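Local coordinates for protein Cry23AA1 (Bacillus thuringiensis, PDB 4RHZ) that binds zinc and is probably a pore-forming insecticidal toxin of the aerolysin family that works as a binary complex with Cry37Aa1, at residues Glu81-Thr86 with Val114-Asn119; Thr158-Val163 with Ser216-Gly221. One frame throughout, in Å; residues are numbered along the deposited sequence.

Contact 1: Glu81-Thr86 with Val114-Asn119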
loop_
_atom_site.group_PDB
_atom_site.type_symbol
_atom_site.label_atom_id
_atom_site.label_comp_id
_atom_site.label_asym_id
_atom_site.label_seq_id
_atom_site.Cartn_x
_atom_site.Cartn_y
_atom_site.Cartn_z
ATOM N N GLU A 81 -2.055 8.118 7.920
ATOM C CA GLU A 81 -0.948 8.683 7.100
ATOM C C GLU A 81 0.142 9.268 8.000
ATOM O O GLU A 81 -0.123 9.911 9.054
ATOM C CB GLU A 81 -1.429 9.772 6.166
ATOM C CG GLU A 81 -2.588 9.335 5.357
ATOM C CD GLU A 81 -3.202 10.408 4.478
ATOM O OE1 GLU A 81 -2.950 11.632 4.637
ATOM O OE2 GLU A 81 -3.989 10.001 3.596
ATOM N N THR A 82 1.376 9.058 7.564
ATOM C CA THR A 82 2.539 9.374 8.314
ATOM C C THR A 82 3.605 9.890 7.339
ATOM O O THR A 82 3.815 9.330 6.220
ATOM C CB THR A 82 2.990 8.196 9.054
ATOM O OG1 THR A 82 1.973 7.886 9.974
ATOM C CG2 THR A 82 4.313 8.447 9.883
ATOM N N SER A 83 4.212 11.009 7.746
ATOM C CA SER A 83 5.404 11.510 7.110
ATOM C C SER A 83 6.445 12.074 8.123
ATOM O O SER A 83 6.119 12.295 9.308
ATOM C CB SER A 83 5.038 12.502 6.040
ATOM O OG SER A 83 4.564 13.676 6.640
ATOM N N ALA A 84 7.709 12.138 7.672
ATOM C CA ALA A 84 8.836 12.733 8.452
ATOM C C ALA A 84 10.027 12.993 7.502
ATOM O O ALA A 84 10.083 12.437 6.391
ATOM C CB ALA A 84 9.263 11.834 9.576
ATOM N N VAL A 85 10.924 13.889 7.910
ATOM C CA VAL A 85 12.218 14.069 7.303
ATOM C C VAL A 85 13.095 13.197 8.192
ATOM O O VAL A 85 12.962 13.207 9.399
ATOM C CB VAL A 85 12.647 15.550 7.434
ATOM C CG1 VAL A 85 14.199 15.772 7.140
ATOM C CG2 VAL A 85 11.750 16.469 6.590
ATOM N N THR A 86 13.957 12.392 7.605
ATOM C CA THR A 86 14.896 11.572 8.410
ATOM C C THR A 86 16.325 12.117 8.251
ATOM O O THR A 86 17.206 11.889 9.110
ATOM C CB THR A 86 14.867 10.089 7.942
ATOM O OG1 THR A 86 14.942 10.089 6.509
ATOM C CG2 THR A 86 13.523 9.451 8.309
ATOM N N VAL A 114 -2.062 12.013 -2.127
ATOM C CA VAL A 114 -1.753 12.305 -0.738
ATOM C C VAL A 114 -0.699 13.440 -0.623
ATOM O O VAL A 114 0.171 13.617 -1.489
ATOM C CB VAL A 114 -1.325 11.014 0.003
ATOM C CG1 VAL A 114 0.006 10.503 -0.497
ATOM C CG2 VAL A 114 -1.240 11.251 1.505
ATOM N N SER A 115 -0.787 14.194 0.453
ATOM C CA SER A 115 0.010 15.392 0.606
ATOM C C SER A 115 0.647 15.343 1.986
ATOM O O SER A 115 0.054 14.833 2.955
ATOM C CB SER A 115 -0.892 16.642 0.560
ATOM O OG SER A 115 -1.192 17.036 -0.781
ATOM N N ALA A 116 1.846 15.901 2.094
ATOM C CA ALA A 116 2.406 16.077 3.422
ATOM C C ALA A 116 3.298 17.327 3.470
ATOM O O ALA A 116 3.795 17.800 2.433
ATOM C CB ALA A 116 3.146 14.818 3.875
ATOM N N GLU A 117 3.408 17.867 4.680
ATOM C CA GLU A 117 4.302 18.944 4.978
ATOM C C GLU A 117 5.679 18.468 5.494
ATOM O O GLU A 117 5.795 17.861 6.554
ATOM C CB GLU A 117 3.705 19.978 5.955
ATOM C CG GLU A 117 4.434 21.327 5.613
ATOM C CD GLU A 117 3.756 22.538 6.090
ATOM O OE1 GLU A 117 4.395 23.608 5.998
ATOM O OE2 GLU A 117 2.607 22.441 6.559
ATOM N N TYR A 118 6.695 18.732 4.702
ATOM C CA TYR A 118 8.070 18.508 5.130
ATOM C C TYR A 118 8.787 19.763 5.673
ATOM O O TYR A 118 9.075 20.695 4.915
ATOM C CB TYR A 118 8.849 17.873 4.022
ATOM C CG TYR A 118 8.298 16.502 3.730
ATOM C CD1 TYR A 118 8.723 15.398 4.446
ATOM C CD2 TYR A 118 7.293 16.323 2.761
ATOM C CE1 TYR A 118 8.218 14.140 4.172
ATOM C CE2 TYR A 118 6.758 15.065 2.506
ATOM C CZ TYR A 118 7.213 13.995 3.190
ATOM O OH TYR A 118 6.662 12.758 2.899
ATOM N N ASN A 119 9.021 19.754 6.979
ATOM C CA ASN A 119 9.874 20.738 7.620
ATOM C C ASN A 119 11.332 20.214 7.701
ATOM O O ASN A 119 11.621 19.261 8.433
ATOM C CB ASN A 119 9.336 21.081 8.997
ATOM C CG ASN A 119 10.310 22.079 9.799
ATOM O OD1 ASN A 119 11.491 22.350 9.410
ATOM N ND2 ASN A 119 9.817 22.552 10.937
HETATM O O HOH W 1 -3.290 14.125 2.208
HETATM O O HOH W 2 6.431 15.614 7.763
#

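Contact 2: Thr158-Val163 with Ser216-Gly221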
loop_
_atom_site.group_PDB
_atom_site.type_symbol
_atom_site.label_atom_id
_atom_site.label_comp_id
_atom_site.label_asym_id
_atom_site.label_seq_id
_atom_site.Cartn_x
_atom_site.Cartn_y
_atom_site.Cartn_z
ATOM N N THR A 158 -1.755 -0.129 0.702
ATOM C CA THR A 158 -0.749 0.364 1.647
ATOM C C THR A 158 0.484 0.781 0.897
ATOM O O THR A 158 0.844 0.199 -0.148
ATOM C CB THR A 158 -0.240 -0.675 2.593
ATOM O OG1 THR A 158 0.335 -1.732 1.815
ATOM C CG2 THR A 158 -1.350 -1.182 3.497
ATOM N N TYR A 159 1.150 1.810 1.412
ATOM C CA TYR A 159 2.378 2.311 0.708
ATOM C C TYR A 159 3.419 2.808 1.709
ATOM O O TYR A 159 3.062 3.330 2.774
ATOM C CB TYR A 159 2.057 3.377 -0.332
ATOM C CG TYR A 159 1.306 4.510 0.263
ATOM C CD1 TYR A 159 1.971 5.694 0.707
ATOM C CD2 TYR A 159 -0.079 4.412 0.451
ATOM C CE1 TYR A 159 1.264 6.725 1.318
ATOM C CE2 TYR A 159 -0.800 5.423 1.080
ATOM C CZ TYR A 159 -0.118 6.581 1.503
ATOM O OH TYR A 159 -0.880 7.532 2.107
ATOM N N ASN A 160 4.686 2.617 1.380
ATOM C CA ASN A 160 5.778 3.197 2.167
ATOM C C ASN A 160 6.815 3.713 1.184
ATOM O O ASN A 160 7.564 2.923 0.607
ATOM C CB ASN A 160 6.384 2.175 3.104
ATOM C CG ASN A 160 7.372 2.825 4.144
ATOM O OD1 ASN A 160 7.800 4.000 4.015
ATOM N ND2 ASN A 160 7.726 2.048 5.176
ATOM N N VAL A 161 6.842 5.024 0.944
ATOM C CA VAL A 161 7.697 5.538 -0.145
ATOM C C VAL A 161 8.814 6.456 0.381
ATOM O O VAL A 161 8.524 7.447 1.017
ATOM C CB VAL A 161 6.896 6.281 -1.171
ATOM C CG1 VAL A 161 7.757 6.666 -2.364
ATOM C CG2 VAL A 161 5.645 5.464 -1.656
ATOM N N PRO A 162 10.097 6.108 0.127
ATOM C CA PRO A 162 11.168 7.047 0.469
ATOM C C PRO A 162 11.056 8.290 -0.382
ATOM O O PRO A 162 10.714 8.214 -1.575
ATOM C CB PRO A 162 12.456 6.278 0.131
ATOM C CG PRO A 162 12.079 4.794 0.145
ATOM C CD PRO A 162 10.626 4.786 -0.292
ATOM N N VAL A 163 11.268 9.455 0.229
ATOM C CA VAL A 163 11.351 10.667 -0.591
ATOM C C VAL A 163 12.740 11.320 -0.408
ATOM O O VAL A 163 13.428 11.135 0.642
ATOM C CB VAL A 163 10.205 11.672 -0.306
ATOM C CG1 VAL A 163 8.833 10.989 -0.379
ATOM C CG2 VAL A 163 10.366 12.329 1.076
ATOM N N SER A 216 16.689 13.247 3.158
ATOM C CA SER A 216 15.658 12.273 2.890
ATOM C C SER A 216 14.522 12.212 3.917
ATOM O O SER A 216 14.588 12.794 5.039
ATOM C CB SER A 216 16.324 10.901 2.708
ATOM O OG SER A 216 16.703 10.463 3.982
ATOM N N GLY A 217 13.482 11.482 3.531
ATOM C CA GLY A 217 12.358 11.192 4.447
ATOM C C GLY A 217 11.418 10.156 3.881
ATOM O O GLY A 217 11.803 9.338 3.027
ATOM N N PHE A 218 10.167 10.183 4.320
ATOM C CA PHE A 218 9.204 9.217 3.762
ATOM C C PHE A 218 7.755 9.739 3.743
ATOM O O PHE A 218 7.450 10.716 4.411
ATOM C CB PHE A 218 9.330 7.883 4.490
ATOM C CG PHE A 218 8.952 7.962 5.934
ATOM C CD1 PHE A 218 7.629 7.747 6.324
ATOM C CD2 PHE A 218 9.922 8.241 6.920
ATOM C CE1 PHE A 218 7.264 7.820 7.677
ATOM C CE2 PHE A 218 9.590 8.313 8.278
ATOM C CZ PHE A 218 8.247 8.126 8.671
ATOM N N ILE A 219 6.875 9.071 2.984
ATOM C CA ILE A 219 5.410 9.266 3.112
ATOM C C ILE A 219 4.849 7.829 3.148
ATOM O O ILE A 219 5.194 7.005 2.296
ATOM C CB ILE A 219 4.918 10.125 1.928
ATOM C CG1 ILE A 219 3.411 10.343 1.925
ATOM C CG2 ILE A 219 5.308 9.515 0.549
ATOM C CD1 ILE A 219 2.943 11.002 3.113
ATOM N N GLU A 220 4.105 7.473 4.184
ATOM C CA GLU A 220 3.565 6.179 4.286
ATOM C C GLU A 220 2.089 6.243 4.723
ATOM O O GLU A 220 1.636 7.263 5.293
ATOM C CB GLU A 220 4.384 5.280 5.207
ATOM C CG GLU A 220 4.107 5.532 6.624
ATOM C CD GLU A 220 4.778 4.524 7.572
ATOM O OE1 GLU A 220 4.955 3.327 7.202
ATOM O OE2 GLU A 220 5.098 4.918 8.714
ATOM N N GLY A 221 1.336 5.160 4.473
ATOM C CA GLY A 221 -0.170 5.180 4.628
ATOM C C GLY A 221 -0.831 3.813 4.325
ATOM O O GLY A 221 -0.194 2.917 3.747
#

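Contact 1: Glu81-Thr86 with Val114-Asn119
Strands 81-85 and 114-119 run nearly the same way, their axes 19° apart and 6.6 Å at closest approach, and no direct hydrogen bond joins them. They face each other through side chains, as strands of two layers do in a beta-sandwich. Tyr118 makes the broadest contribution, closely followed by Ser83 and Val85. Its CB, 4.1 Å from Val85 CG2, starts off alongside strand 81-85 rather than at it. With CG of Tyr118 anti to the carbonyl carbon (chi1 -65°), the ring then slants back along that strand, from Val85 toward Ser83. CD1 passes Val85 CG2, an apolar contact at the ring edge. CE1, on the same edge, comes 3.4 Å from Ala84 O, which lies near the ring plane. CZ and OH end by Ser83, whose CB is 3.5 Å from Tyr118 OH. The hydroxyl is hydrogen-bonded to Phe218 O, so this buried polar tip is satisfied by the strand next to 81-85.

Ser83 holds OG in the crowded position between backbone N and carbonyl carbon (chi1 71°), which lays Ser83 OG 3.3 Å from Ala116 CB. A water hydrogen-bonded to Ser83 OG (2.9 Å) also donates to Glu117 O, bridging the layers. At the other end Glu81, extended beyond CG, meets Val114 tip to tip, OE1 lying 3.6 Å from Val114 CG2. A second water accepts from Ser115 N and reaches Glu81 OE1 only weakly. Glu81 also neighbours the zinc site of His79, Glu130 and His132; the nearby metal would probably stabilise its carboxylate as an anion.

Within its own layer strand 81-85 is flanked by strands 126-142 and 211-235, while Phe103 and Phe101 of strand 96-105 pack against Val114 and Tyr118, and Tyr159 and Val163 of strand 146-179 touch the same interface.

Contact 2: Thr158-Val163 with Ser216-Gly221
Tyr159 has CG in the crowded position between its backbone N and carbonyl carbon (chi1 55°), and this turns the ring back over the neighbouring strand, where one face covers Gly221. Gly221 CA sits 3.8 Å from the ring centroid, over the face, a CH-pi contact, while Gly221 N lies above the plane toward the rim. Tyr159 OH is 3.5 Å from Gly221 CA, so the ring lies directly on the backbone there. Ile219, with CG1 anti to N, leaves Ile219 CG2 against both Val161 CB and Val163 CG1, 3.9 Å from the latter.

Six backbone hydrogen bonds make this an antiparallel ladder within the long, strand-rich body of the aerolysin-type fold. The central pair, Val161 with Ile219, is the best aligned: Val161 N to Ile219 O is 2.9 Å and nearly straight at 171°, and both donors lie in the carbonyl planes. At Val163 the N donor instead stands well above the plane of Gly217 O.

Asn160 and Glu220 project from the other face side by side, amide and carboxylate planes 37° apart and Asn160 ND2 3.7 Å from Glu220 OE1. Phe218 shares that face but leans away, onto Thr82 and Ala84 of strand 67-90.

Contact 2 ties neighbouring strands within one sheet, whereas contact 1 joins that sheet to the strand 111-119 layer facing it. The chemistry follows: a backbone ladder in 158-163 with 216-221, against side-chain packing with bridging water in 81-86 with 114-119. Contact 1 is mostly buried; contact 2 is buried on its Tyr159, Val161, Val163 and Ile219 face and more exposed around Thr158 and Asn160. Their centres are 8 Å apart. Strands 67-90 and 211-235 are sheet neighbours, linked in-sheet by a probable hydrogen bond of 2.7 Å from Thr86 N to Ser216 O. Between the layers, Tyr118 OH packs 3.3 Å from Ile219 CB, where the two contacts share interlayer packing.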